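Local coordinates for protein kojibiose phosphorylase (Gut metagenome, PDB 6W0P) that is a glycoside hydrolase family 65 phosphorylase built from an N-terminal beta-sandwich domain, a central helical catalytic domain and a smaller C-terminal domain, at residues Y59-Y64 with P330-G335; I94-E99 with I157-D162; T127-T132 with K136-I141; T201-T204 with Q209-T212. One frame throughout, in Å; residues are numbered along the deposited sequence.

Interaction 1. Residues Y59-Y64 with P330-G335; sequences YFNGIY and PTNTIG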
loop_
_atom_site.group_PDB
_atom_site.type_symbol
_atom_site.label_atom_id
_atom_site.label_comp_id
_atom_site.label_asym_id
_atom_site.label_seq_id
_atom_site.Cartn_x
_atom_site.Cartn_y
_atom_site.Cartn_z
ATOM N N TYR A 59 18.648 -24.947 -2.461
ATOM C CA TYR A 59 17.169 -24.955 -2.460
ATOM C C TYR A 59 16.657 -26.237 -3.074
ATOM O O TYR A 59 17.334 -26.799 -3.927
ATOM C CB TYR A 59 16.638 -23.736 -3.197
ATOM C CG TYR A 59 17.441 -22.487 -2.940
ATOM C CD1 TYR A 59 17.227 -21.724 -1.799
ATOM C CD2 TYR A 59 18.414 -22.069 -3.833
ATOM C CE1 TYR A 59 17.937 -20.557 -1.579
ATOM C CE2 TYR A 59 19.143 -20.909 -3.616
ATOM C CZ TYR A 59 18.898 -20.149 -2.485
ATOM O OH TYR A 59 19.595 -19.004 -2.271
ATOM N N PHE A 60 15.465 -26.618 -2.643
ATOM C CA PHE A 60 14.672 -27.754 -3.151
ATOM C C PHE A 60 13.340 -27.205 -3.639
ATOM O O PHE A 60 12.678 -26.501 -2.862
ATOM C CB PHE A 60 14.494 -28.805 -2.057
ATOM C CG PHE A 60 15.797 -29.401 -1.583
ATOM C CD1 PHE A 60 16.328 -30.525 -2.206
ATOM C CD2 PHE A 60 16.512 -28.809 -0.549
ATOM C CE1 PHE A 60 17.540 -31.065 -1.788
ATOM C CE2 PHE A 60 17.720 -29.350 -0.128
ATOM C CZ PHE A 60 18.229 -30.483 -0.738
ATOM N N ASN A 61 12.989 -27.500 -4.893
ATOM C CA ASN A 61 11.766 -26.975 -5.549
ATOM C C ASN A 61 10.571 -27.384 -4.680
ATOM O O ASN A 61 10.377 -28.608 -4.505
ATOM C CB ASN A 61 11.700 -27.489 -6.986
ATOM C CG ASN A 61 10.932 -26.600 -7.940
ATOM O OD1 ASN A 61 9.793 -26.220 -7.663
ATOM N ND2 ASN A 61 11.542 -26.296 -9.076
ATOM N N GLY A 62 9.839 -26.422 -4.112
ATOM C CA GLY A 62 8.588 -26.681 -3.363
ATOM C C GLY A 62 8.812 -26.810 -1.860
ATOM O O GLY A 62 7.850 -27.077 -1.132
ATOM N N ILE A 63 10.051 -26.646 -1.399
ATOM C CA ILE A 63 10.386 -26.608 0.049
ATOM C C ILE A 63 10.423 -25.136 0.454
ATOM O O ILE A 63 11.292 -24.414 -0.033
ATOM C CB ILE A 63 11.704 -27.333 0.347
ATOM C CG1 ILE A 63 11.544 -28.849 0.217
ATOM C CG2 ILE A 63 12.225 -26.929 1.711
ATOM C CD1 ILE A 63 10.487 -29.475 1.124
ATOM N N TYR A 64 9.460 -24.723 1.268
ATOM C CA TYR A 64 9.081 -23.307 1.440
ATOM C C TYR A 64 8.592 -23.105 2.868
ATOM O O TYR A 64 8.220 -24.109 3.543
ATOM C CB TYR A 64 8.004 -22.940 0.421
ATOM C CG TYR A 64 6.610 -23.352 0.807
ATOM C CD1 TYR A 64 6.133 -24.625 0.547
ATOM C CD2 TYR A 64 5.765 -22.461 1.448
ATOM C CE1 TYR A 64 4.856 -25.005 0.929
ATOM C CE2 TYR A 64 4.486 -22.820 1.826
ATOM C CZ TYR A 64 4.030 -24.097 1.574
ATOM O OH TYR A 64 2.758 -24.433 1.943
ATOM N N PRO A 330 5.643 -33.221 -11.435
ATOM C CA PRO A 330 4.482 -32.429 -11.842
ATOM C C PRO A 330 3.929 -31.500 -10.751
ATOM O O PRO A 330 2.893 -30.877 -11.004
ATOM C CB PRO A 330 3.404 -33.488 -12.177
ATOM C CG PRO A 330 3.776 -34.688 -11.316
ATOM C CD PRO A 330 5.290 -34.637 -11.200
ATOM N N THR A 331 4.574 -31.448 -9.575
ATOM C CA THR A 331 4.318 -30.438 -8.512
ATOM C C THR A 331 5.482 -29.437 -8.450
ATOM O O THR A 331 5.548 -28.660 -7.472
ATOM C CB THR A 331 4.034 -31.115 -7.156
ATOM O OG1 THR A 331 5.210 -31.795 -6.708
ATOM C CG2 THR A 331 2.893 -32.106 -7.234
ATOM N N ASN A 332 6.389 -29.444 -9.422
ATOM C CA ASN A 332 7.541 -28.500 -9.456
ATOM C C ASN A 332 7.240 -27.410 -10.478
ATOM O O ASN A 332 6.469 -27.674 -11.407
ATOM C CB ASN A 332 8.873 -29.178 -9.780
ATOM C CG ASN A 332 9.528 -29.838 -8.587
ATOM O OD1 ASN A 332 9.112 -29.622 -7.449
ATOM N ND2 ASN A 332 10.534 -30.659 -8.837
ATOM N N THR A 333 7.841 -26.232 -10.312
ATOM C CA THR A 333 7.703 -25.123 -11.279
ATOM C C THR A 333 9.035 -24.382 -11.381
ATOM O O THR A 333 9.956 -24.676 -10.606
ATOM C CB THR A 333 6.550 -24.189 -10.887
ATOM O OG1 THR A 333 6.295 -23.277 -11.960
ATOM C CG2 THR A 333 6.861 -23.400 -9.641
ATOM N N ILE A 334 9.101 -23.448 -12.318
ATOM C CA ILE A 334 10.284 -22.585 -12.571
ATOM C C ILE A 334 10.108 -21.294 -11.758
ATOM O O ILE A 334 9.097 -20.594 -11.970
ATOM C CB ILE A 334 10.403 -22.319 -14.085
ATOM C CG1 ILE A 334 10.496 -23.633 -14.864
ATOM C CG2 ILE A 334 11.558 -21.388 -14.381
ATOM C CD1 ILE A 334 10.691 -23.478 -16.340
ATOM N N GLY A 335 11.057 -20.993 -10.874
ATOM C CA GLY A 335 11.182 -19.669 -10.236
ATOM C C GLY A 335 11.776 -18.621 -11.186
ATOM O O GLY A 335 12.590 -18.971 -12.067
#

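Interaction 2. Residues I94-E99 with I157-D162; sequences IRIIHE and ISFESD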
loop_
_atom_site.group_PDB
_atom_site.type_symbol
_atom_site.label_atom_id
_atom_site.label_comp_id
_atom_site.label_asym_id
_atom_site.label_seq_id
_atom_site.Cartn_x
_atom_site.Cartn_y
_atom_site.Cartn_z
ATOM N N ILE A 94 32.694 -27.547 3.686
ATOM C CA ILE A 94 33.915 -28.168 4.276
ATOM C C ILE A 94 34.594 -27.155 5.194
ATOM O O ILE A 94 34.248 -25.947 5.146
ATOM C CB ILE A 94 34.885 -28.671 3.186
ATOM C CG1 ILE A 94 35.557 -27.511 2.447
ATOM C CG2 ILE A 94 34.168 -29.609 2.228
ATOM C CD1 ILE A 94 36.509 -27.940 1.351
ATOM N N ARG A 95 35.565 -27.642 5.960
ATOM C CA ARG A 95 36.590 -26.786 6.592
ATOM C C ARG A 95 37.949 -27.423 6.334
ATOM O O ARG A 95 38.102 -28.655 6.528
ATOM C CB ARG A 95 36.291 -26.576 8.077
ATOM C CG ARG A 95 35.014 -25.786 8.300
ATOM C CD ARG A 95 34.693 -25.604 9.765
ATOM N NE ARG A 95 35.510 -24.572 10.367
ATOM C CZ ARG A 95 36.026 -24.617 11.600
ATOM N NH1 ARG A 95 35.863 -25.681 12.374
ATOM N NH2 ARG A 95 36.750 -23.601 12.041
ATOM N N ILE A 96 38.906 -26.600 5.921
ATOM C CA ILE A 96 40.305 -27.054 5.746
ATOM C C ILE A 96 41.208 -26.230 6.670
ATOM O O ILE A 96 41.116 -24.994 6.654
ATOM C CB ILE A 96 40.694 -26.987 4.264
ATOM C CG1 ILE A 96 39.764 -27.868 3.427
ATOM C CG2 ILE A 96 42.155 -27.375 4.096
ATOM C CD1 ILE A 96 40.014 -27.810 1.929
ATOM N N ILE A 97 42.017 -26.930 7.479
ATOM C CA ILE A 97 42.994 -26.347 8.450
ATOM C C ILE A 97 44.370 -26.969 8.189
ATOM O O ILE A 97 44.466 -28.197 8.115
ATOM C CB ILE A 97 42.523 -26.547 9.904
ATOM C CG1 ILE A 97 41.080 -26.073 10.096
ATOM C CG2 ILE A 97 43.474 -25.876 10.893
ATOM C CD1 ILE A 97 40.054 -27.157 9.868
ATOM N N HIS A 98 45.374 -26.114 8.021
ATOM C CA HIS A 98 46.814 -26.467 7.952
ATOM C C HIS A 98 47.545 -25.785 9.114
ATOM O O HIS A 98 47.615 -24.551 9.112
ATOM C CB HIS A 98 47.398 -26.012 6.617
ATOM C CG HIS A 98 48.840 -26.336 6.422
ATOM N ND1 HIS A 98 49.765 -25.376 6.051
ATOM C CD2 HIS A 98 49.512 -27.501 6.512
ATOM C CE1 HIS A 98 50.937 -25.949 5.888
ATOM N NE2 HIS A 98 50.812 -27.250 6.176
ATOM N N GLU A 99 48.054 -26.539 10.083
ATOM C CA GLU A 99 48.877 -25.943 11.171
ATOM C C GLU A 99 48.145 -24.720 11.740
ATOM O O GLU A 99 48.711 -23.586 11.771
ATOM C CB GLU A 99 50.242 -25.576 10.588
ATOM C CG GLU A 99 50.956 -26.776 10.010
ATOM C CD GLU A 99 52.261 -26.460 9.312
ATOM O OE1 GLU A 99 52.559 -25.263 9.124
ATOM O OE2 GLU A 99 52.971 -27.419 8.963
ATOM N N ILE A 157 37.244 -33.705 -3.623
ATOM C CA ILE A 157 38.278 -32.787 -3.083
ATOM C C ILE A 157 39.624 -33.508 -3.193
ATOM O O ILE A 157 39.760 -34.610 -2.619
ATOM C CB ILE A 157 37.955 -32.391 -1.630
ATOM C CG1 ILE A 157 36.518 -31.892 -1.477
ATOM C CG2 ILE A 157 38.958 -31.364 -1.138
ATOM C CD1 ILE A 157 36.017 -31.892 -0.053
ATOM N N SER A 158 40.564 -32.898 -3.913
ATOM C CA SER A 158 41.968 -33.349 -4.020
ATOM C C SER A 158 42.931 -32.292 -3.445
ATOM O O SER A 158 42.685 -31.081 -3.596
ATOM C CB SER A 158 42.299 -33.666 -5.427
ATOM O OG SER A 158 42.655 -32.490 -6.108
ATOM N N PHE A 159 44.012 -32.764 -2.826
ATOM C CA PHE A 159 45.080 -31.948 -2.204
ATOM C C PHE A 159 46.408 -32.360 -2.844
ATOM O O PHE A 159 46.646 -33.576 -2.992
ATOM C CB PHE A 159 45.087 -32.189 -0.692
ATOM C CG PHE A 159 43.828 -31.801 0.045
ATOM C CD1 PHE A 159 43.660 -30.521 0.545
ATOM C CD2 PHE A 159 42.832 -32.726 0.290
ATOM C CE1 PHE A 159 42.519 -30.172 1.242
ATOM C CE2 PHE A 159 41.687 -32.374 0.983
ATOM C CZ PHE A 159 41.535 -31.099 1.465
ATOM N N GLU A 160 47.226 -31.404 -3.275
ATOM C CA GLU A 160 48.607 -31.730 -3.718
ATOM C C GLU A 160 49.570 -30.711 -3.114
ATOM O O GLU A 160 49.592 -29.559 -3.606
ATOM C CB GLU A 160 48.739 -31.786 -5.240
ATOM C CG GLU A 160 50.128 -32.247 -5.679
ATOM C CD GLU A 160 50.264 -32.661 -7.138
ATOM O OE1 GLU A 160 49.220 -32.877 -7.797
ATOM O OE2 GLU A 160 51.421 -32.748 -7.615
ATOM N N SER A 161 50.330 -31.140 -2.097
ATOM C CA SER A 161 51.337 -30.321 -1.376
ATOM C C SER A 161 52.700 -30.457 -2.051
ATOM O O SER A 161 53.041 -31.581 -2.455
ATOM C CB SER A 161 51.420 -30.726 0.070
ATOM O OG SER A 161 52.140 -29.751 0.809
ATOM N N ASP A 162 53.446 -29.359 -2.167
ATOM C CA ASP A 162 54.851 -29.378 -2.671
ATOM C C ASP A 162 55.792 -29.910 -1.572
ATOM O O ASP A 162 56.909 -30.284 -1.922
ATOM C CB ASP A 162 55.295 -28.019 -3.243
ATOM C CG ASP A 162 55.410 -26.879 -2.233
ATOM O OD1 ASP A 162 54.937 -27.049 -1.066
ATOM O OD2 ASP A 162 55.972 -25.815 -2.607
#

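Interaction 3. Residues T127-T132 with K136-I141; sequences TFTWLT and KIKIII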
loop_
_atom_site.group_PDB
_atom_site.type_symbol
_atom_site.label_atom_id
_atom_site.label_comp_id
_atom_site.label_asym_id
_atom_site.label_seq_id
_atom_site.Cartn_x
_atom_site.Cartn_y
_atom_site.Cartn_z
ATOM N N THR A 127 39.840 -24.616 -8.748
ATOM C CA THR A 127 41.263 -24.953 -8.490
ATOM C C THR A 127 41.965 -23.700 -7.934
ATOM O O THR A 127 41.646 -22.591 -8.373
ATOM C CB THR A 127 41.893 -25.511 -9.774
ATOM O OG1 THR A 127 41.140 -26.649 -10.219
ATOM C CG2 THR A 127 43.343 -25.895 -9.596
ATOM N N PHE A 128 42.852 -23.852 -6.953
ATOM C CA PHE A 128 43.709 -22.744 -6.461
ATOM C C PHE A 128 44.871 -23.339 -5.668
ATOM O O PHE A 128 44.789 -24.506 -5.216
ATOM C CB PHE A 128 42.870 -21.746 -5.659
ATOM C CG PHE A 128 42.051 -22.394 -4.576
ATOM C CD1 PHE A 128 42.580 -22.597 -3.321
ATOM C CD2 PHE A 128 40.764 -22.834 -4.826
ATOM C CE1 PHE A 128 41.840 -23.228 -2.337
ATOM C CE2 PHE A 128 40.024 -23.464 -3.842
ATOM C CZ PHE A 128 40.568 -23.675 -2.602
ATOM N N THR A 129 45.956 -22.579 -5.541
ATOM C CA THR A 129 47.117 -22.994 -4.718
ATOM C C THR A 129 47.152 -22.141 -3.445
ATOM O O THR A 129 47.262 -20.909 -3.536
ATOM C CB THR A 129 48.413 -23.003 -5.531
ATOM O OG1 THR A 129 48.202 -23.878 -6.648
ATOM C CG2 THR A 129 49.591 -23.470 -4.706
ATOM N N TRP A 130 47.031 -22.812 -2.306
ATOM C CA TRP A 130 47.081 -22.236 -0.940
ATOM C C TRP A 130 48.545 -22.116 -0.520
ATOM O O TRP A 130 49.215 -23.172 -0.422
ATOM C CB TRP A 130 46.300 -23.146 0.007
ATOM C CG TRP A 130 46.093 -22.614 1.383
ATOM C CD1 TRP A 130 46.239 -21.330 1.827
ATOM C CD2 TRP A 130 45.639 -23.379 2.501
ATOM N NE1 TRP A 130 45.915 -21.251 3.154
ATOM C CE2 TRP A 130 45.539 -22.493 3.593
ATOM C CE3 TRP A 130 45.305 -24.724 2.678
ATOM C CZ2 TRP A 130 45.120 -22.916 4.852
ATOM C CZ3 TRP A 130 44.904 -25.145 3.928
ATOM C CH2 TRP A 130 44.812 -24.251 4.998
ATOM N N LEU A 131 49.022 -20.883 -0.329
ATOM C CA LEU A 131 50.365 -20.585 0.222
ATOM C C LEU A 131 50.201 -20.429 1.737
ATOM O O LEU A 131 49.810 -19.366 2.198
ATOM C CB LEU A 131 50.932 -19.337 -0.459
ATOM C CG LEU A 131 50.711 -19.248 -1.973
ATOM C CD1 LEU A 131 51.439 -18.038 -2.547
ATOM C CD2 LEU A 131 51.155 -20.515 -2.689
ATOM N N THR A 132 50.401 -21.528 2.461
ATOM C CA THR A 132 50.212 -21.642 3.927
ATOM C C THR A 132 51.531 -22.104 4.554
ATOM O O THR A 132 51.930 -23.271 4.311
ATOM C CB THR A 132 49.044 -22.575 4.275
ATOM O OG1 THR A 132 49.179 -22.913 5.663
ATOM C CG2 THR A 132 48.984 -23.812 3.399
ATOM N N LYS A 136 53.019 -25.084 -0.358
ATOM C CA LYS A 136 52.085 -24.763 -1.462
ATOM C C LYS A 136 51.188 -25.992 -1.679
ATOM O O LYS A 136 51.727 -27.062 -2.092
ATOM C CB LYS A 136 52.868 -24.380 -2.721
ATOM C CG LYS A 136 53.785 -23.192 -2.526
ATOM C CD LYS A 136 54.287 -22.612 -3.811
ATOM C CE LYS A 136 55.470 -21.694 -3.565
ATOM N NZ LYS A 136 55.785 -20.866 -4.754
ATOM N N ILE A 137 49.895 -25.863 -1.353
ATOM C CA ILE A 137 48.889 -26.949 -1.520
ATOM C C ILE A 137 47.914 -26.574 -2.650
ATOM O O ILE A 137 47.131 -25.604 -2.512
ATOM C CB ILE A 137 48.189 -27.240 -0.190
ATOM C CG1 ILE A 137 49.168 -27.168 0.992
ATOM C CG2 ILE A 137 47.474 -28.583 -0.262
ATOM C CD1 ILE A 137 48.568 -27.562 2.316
ATOM N N LYS A 138 47.992 -27.312 -3.753
ATOM C CA LYS A 138 47.029 -27.218 -4.879
ATOM C C LYS A 138 45.742 -27.958 -4.481
ATOM O O LYS A 138 45.792 -29.172 -4.196
ATOM C CB LYS A 138 47.677 -27.750 -6.155
ATOM C CG LYS A 138 47.044 -27.217 -7.429
ATOM C CD LYS A 138 47.268 -28.124 -8.612
ATOM C CE LYS A 138 46.373 -27.800 -9.789
ATOM N NZ LYS A 138 46.483 -28.873 -10.800
ATOM N N ILE A 139 44.643 -27.211 -4.375
ATOM C CA ILE A 139 43.292 -27.723 -4.001
ATOM C C ILE A 139 42.462 -27.766 -5.278
ATOM O O ILE A 139 42.353 -26.708 -5.926
ATOM C CB ILE A 139 42.577 -26.798 -2.992
ATOM C CG1 ILE A 139 43.448 -26.424 -1.789
ATOM C CG2 ILE A 139 41.237 -27.402 -2.578
ATOM C CD1 ILE A 139 43.962 -27.588 -1.040
ATOM N N ILE A 140 41.842 -28.903 -5.585
ATOM C CA ILE A 140 40.798 -28.974 -6.645
ATOM C C ILE A 140 39.510 -29.434 -5.974
ATOM O O ILE A 140 39.530 -30.513 -5.389
ATOM C CB ILE A 140 41.203 -29.910 -7.794
ATOM C CG1 ILE A 140 42.636 -29.680 -8.281
ATOM C CG2 ILE A 140 40.200 -29.803 -8.928
ATOM C CD1 ILE A 140 43.165 -30.803 -9.187
ATOM N N ILE A 141 38.445 -28.629 -6.055
ATOM C CA ILE A 141 37.099 -28.972 -5.513
ATOM C C ILE A 141 36.129 -29.071 -6.687
ATOM O O ILE A 141 35.906 -28.068 -7.379
ATOM C CB ILE A 141 36.653 -27.970 -4.441
ATOM C CG1 ILE A 141 37.684 -27.909 -3.316
ATOM C CG2 ILE A 141 35.262 -28.298 -3.929
ATOM C CD1 ILE A 141 37.396 -26.873 -2.274
#

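Interaction 4. Residues T201-T204 with Q209-T212; sequences TVKT and QTLT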
loop_
_atom_site.group_PDB
_atom_site.type_symbol
_atom_site.label_atom_id
_atom_site.label_comp_id
_atom_site.label_asym_id
_atom_site.label_seq_id
_atom_site.Cartn_x
_atom_site.Cartn_y
_atom_site.Cartn_z
ATOM N N THR A 201 17.841 -35.433 9.760
ATOM C CA THR A 201 16.437 -35.254 9.347
ATOM C C THR A 201 15.939 -33.984 10.024
ATOM O O THR A 201 16.124 -33.859 11.264
ATOM C CB THR A 201 15.556 -36.448 9.724
ATOM O OG1 THR A 201 16.039 -37.588 9.012
ATOM C CG2 THR A 201 14.099 -36.211 9.391
ATOM N N VAL A 202 15.363 -33.073 9.242
ATOM C CA VAL A 202 14.894 -31.757 9.743
ATOM C C VAL A 202 13.461 -31.561 9.262
ATOM O O VAL A 202 13.026 -32.290 8.348
ATOM C CB VAL A 202 15.817 -30.612 9.289
ATOM C CG1 VAL A 202 17.118 -30.611 10.061
ATOM C CG2 VAL A 202 16.090 -30.652 7.792
ATOM N N LYS A 203 12.770 -30.610 9.873
ATOM C CA LYS A 203 11.382 -30.262 9.534
ATOM C C LYS A 203 11.268 -28.740 9.500
ATOM O O LYS A 203 11.961 -28.080 10.298
ATOM C CB LYS A 203 10.430 -30.889 10.554
ATOM C CG LYS A 203 8.956 -30.777 10.200
ATOM C CD LYS A 203 8.071 -31.527 11.179
ATOM C CE LYS A 203 6.593 -31.325 10.912
ATOM N NZ LYS A 203 5.772 -32.391 11.543
ATOM N N THR A 204 10.434 -28.226 8.592
ATOM C CA THR A 204 10.159 -26.777 8.427
ATOM C C THR A 204 9.322 -26.307 9.614
ATOM O O THR A 204 8.611 -27.152 10.182
ATOM C CB THR A 204 9.439 -26.500 7.109
ATOM O OG1 THR A 204 8.226 -27.252 7.101
ATOM C CG2 THR A 204 10.285 -26.867 5.908
ATOM N N GLN A 209 6.914 -29.790 6.272
ATOM C CA GLN A 209 7.839 -30.378 5.274
ATOM C C GLN A 209 9.085 -30.883 5.991
ATOM O O GLN A 209 9.575 -30.191 6.914
ATOM C CB GLN A 209 8.182 -29.367 4.192
ATOM C CG GLN A 209 6.961 -28.941 3.396
ATOM C CD GLN A 209 7.371 -27.992 2.299
ATOM O OE1 GLN A 209 8.193 -27.094 2.517
ATOM N NE2 GLN A 209 6.812 -28.207 1.111
ATOM N N THR A 210 9.567 -32.036 5.548
ATOM C CA THR A 210 10.732 -32.744 6.120
ATOM C C THR A 210 11.750 -33.039 5.018
ATOM O O THR A 210 11.353 -33.159 3.831
ATOM C CB THR A 210 10.307 -34.041 6.822
ATOM O OG1 THR A 210 9.893 -34.975 5.819
ATOM C CG2 THR A 210 9.214 -33.809 7.844
ATOM N N LEU A 211 13.008 -33.164 5.431
ATOM C CA LEU A 211 14.146 -33.481 4.554
ATOM C C LEU A 211 15.111 -34.389 5.324
ATOM O O LEU A 211 15.378 -34.093 6.501
ATOM C CB LEU A 211 14.785 -32.143 4.181
ATOM C CG LEU A 211 16.083 -32.226 3.391
ATOM C CD1 LEU A 211 16.242 -30.987 2.519
ATOM C CD2 LEU A 211 17.280 -32.392 4.316
ATOM N N THR A 212 15.640 -35.423 4.674
ATOM C CA THR A 212 16.770 -36.235 5.194
ATOM C C THR A 212 17.957 -36.042 4.259
ATOM O O THR A 212 17.797 -36.271 3.044
ATOM C CB THR A 212 16.410 -37.717 5.356
ATOM O OG1 THR A 212 15.438 -37.796 6.391
ATOM C CG2 THR A 212 17.595 -38.576 5.741
#

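Interaction 1. Residues Y59-Y64 with P330-G335
Asn61 meets Asn332 and Thr333 where a type II beta turn of the N-terminal beta-rich domain, running from Phe60 to Ile63, faces a loop of the helical catalytic domain. The turn is closed by Ile63 N on Phe60 O, with Gly62 at its third position adopting a positive phi. Asn61, one residue earlier, turns its side chain outward with CG roughly opposite the backbone N (chi1 -153°), which brings both ends of the carboxamide against the backbone of Thr333. The two bonds differ in quality. From ND2 the bond to Thr333 O is short, 2.7 Å, nearly straight, and lies in the plane of the Asn61 amide as well as in that of the accepting carbonyl. In return, Thr333 N gives a longer bond of 3.3 Å to Asn61 OD1, approaching from above the carbonyl plane. That same oxygen also receives Arg401 NE, so main chain and arginine share it and fix the amide's rotation.

Asn332 lies against the flat side of this group: the two amide planes are stacked only 25° apart. This is packing rather than pairing, since the polar end of Asn332 is engaged elsewhere, its ND2 bonding to Glu38 OE2. The contact is wholly buried, and its closest approach between these two side chains sets Asn332 OD1 3.4 Å from Asn61 CB.

Interaction 2. Residues I94-E99 with I157-D162
The interior of a beta sandwich is sampled here, where Ile94 and Ile96 of one sheet face Ile157 and Phe159 of the other. Strand 94-98 belongs to a five-stranded antiparallel sheet and strand 152-161 to the large ten-stranded one. The facing backbones stand well apart, 9.7 Å from Ile94 CA to Ile157 CA, a spacing that side chains bridge and backbones do not. The two segments run in much the same direction, so successive inward residues meet in matching order.

Ile94 and Ile157 reach for each other tip to tip, with Ile94 CG2 3.7 Å from Ile157 CD1. The first torsion of Ile94 (chi1 71°) tucks CG1 between the backbone N and the carbonyl carbon and leaves the CG2 branch to make the touch. In the second pair, Ile96 comes at the rim of the Phe159 ring: CD1 lies near the ring plane, 3.5 Å from CE1, while CG2 rests 4.0 Å from the same ring carbon. The isoleucine therefore meets ring edge, not ring face.

Neighbours extend the apolar layer, Leu171 and Ile141 beside Ile94, Ile167 and Ile139 beside Phe159. With all four touching residues buried and their side chains purely hydrocarbon, the two sheets are held together here by shape and by exclusion of water, without the directional bonds that set the register within each sheet.

Interaction 3. Residues T127-T132 with K136-I141
This is a beta-hairpin contact within the ten-stranded sheet of the N-terminal beta sandwich, pairing Phe128 with Ile139 and Trp130 with Ile137. Each of the two pairs is closed by a reciprocal set of backbone bonds; Ile139 N to Phe128 O is 2.8 Å and almost straight, and Trp130 N to Ile137 O is equally short.

The apolar face carries the ring contact. Phe128 has its first torsion at 52°, folding the ring back over its neighbour on the adjoining strand, so that Ile139 CB sits over one ring face, 4.0 Å from the centroid, in a CH-pi contact. Further along, Thr132 CG2 covers the centre of one face of the Trp130 ring and also meets Ile137 CD1 at 3.9 Å. Trp130 NE1 is bonded to Glu101, and Thr132 OG1 to His98.

On the other face the chemistry changes. Extended lysine chains lie over threonines and a leucine, Lys138 CE coming 3.6 Å from Thr127 CG2 and Lys136 CG 3.8 Å from Leu131 CD2, so the aliphatic stems do the packing. One buried aromatic and aliphatic face, backed by a more exposed face of threonines, lysines, a leucine and an isoleucine, is the two-sided pattern of an antiparallel hairpin in a beta sandwich.

Interaction 4. Residues T201-T204 with Q209-T212
Thr204 OG1 is held by two groups: it accepts a hydrogen bond from Gln209 N at 3.0 Å and is also bonded to the hydroxyl of Thr207. It sits at the turn end of a beta hairpin, strands 197-204 and 210-217, in the ten-stranded sheet of the N-terminal domain. A first torsion of 58° lodges the hydroxyl between the backbone N and carbonyl carbon of Thr204, from where it faces Gln209 N. The main chain answers in the reverse sense, Thr204 N bonding to Gln209 O at 2.7 Å, so Gln209 is held at both its N and its O. Its amide serves the turn and its surroundings: OE1 takes Thr207 OG1 and Tyr64 N, NE2 goes to Gly62 O and Lys257 O.

Further along, Val202 and Leu211 form the hydrogen-bonded pair, with Val202 N to Leu211 O at 2.9 Å. At the far end Thr201 and Thr212 face one another on the side covered by helix 263-277; their OG1 atoms are 2.7 Å apart, probably hydrogen-bonded, and Gln266 of that helix also holds Thr212 OG1. On the same face as these threonines, Lys203 CG lies 3.8 Å from Thr210 CG2. The valine and leucine lie side by side on the other face, Val202 CG2 4.1 Å from Leu211 CD2.

Overall arrangement
Three of the four contacts sample one beta sandwich at different levels. Interactions 3 and 4 are hairpins of its large sheet, about 20 Å apart at their nearest atoms; interaction 3 has one face open to solvent, whereas interaction 4 is buried and richer in hydroxyl bonds. Interaction 2 joins the large sheet to the smaller one through hydrocarbon alone, and it touches interaction 3, their centres about 7 Å apart, with Phe159 packed on Ile139. Interaction 1, nearest the middle of the chain, links different domains, and its two crossing hydrogen bonds both involve one amide, that of Asn61. Gln209 of interaction 4 bonds to its turn, so the hairpin's turn end is tied directly to the segment that makes the domain junction.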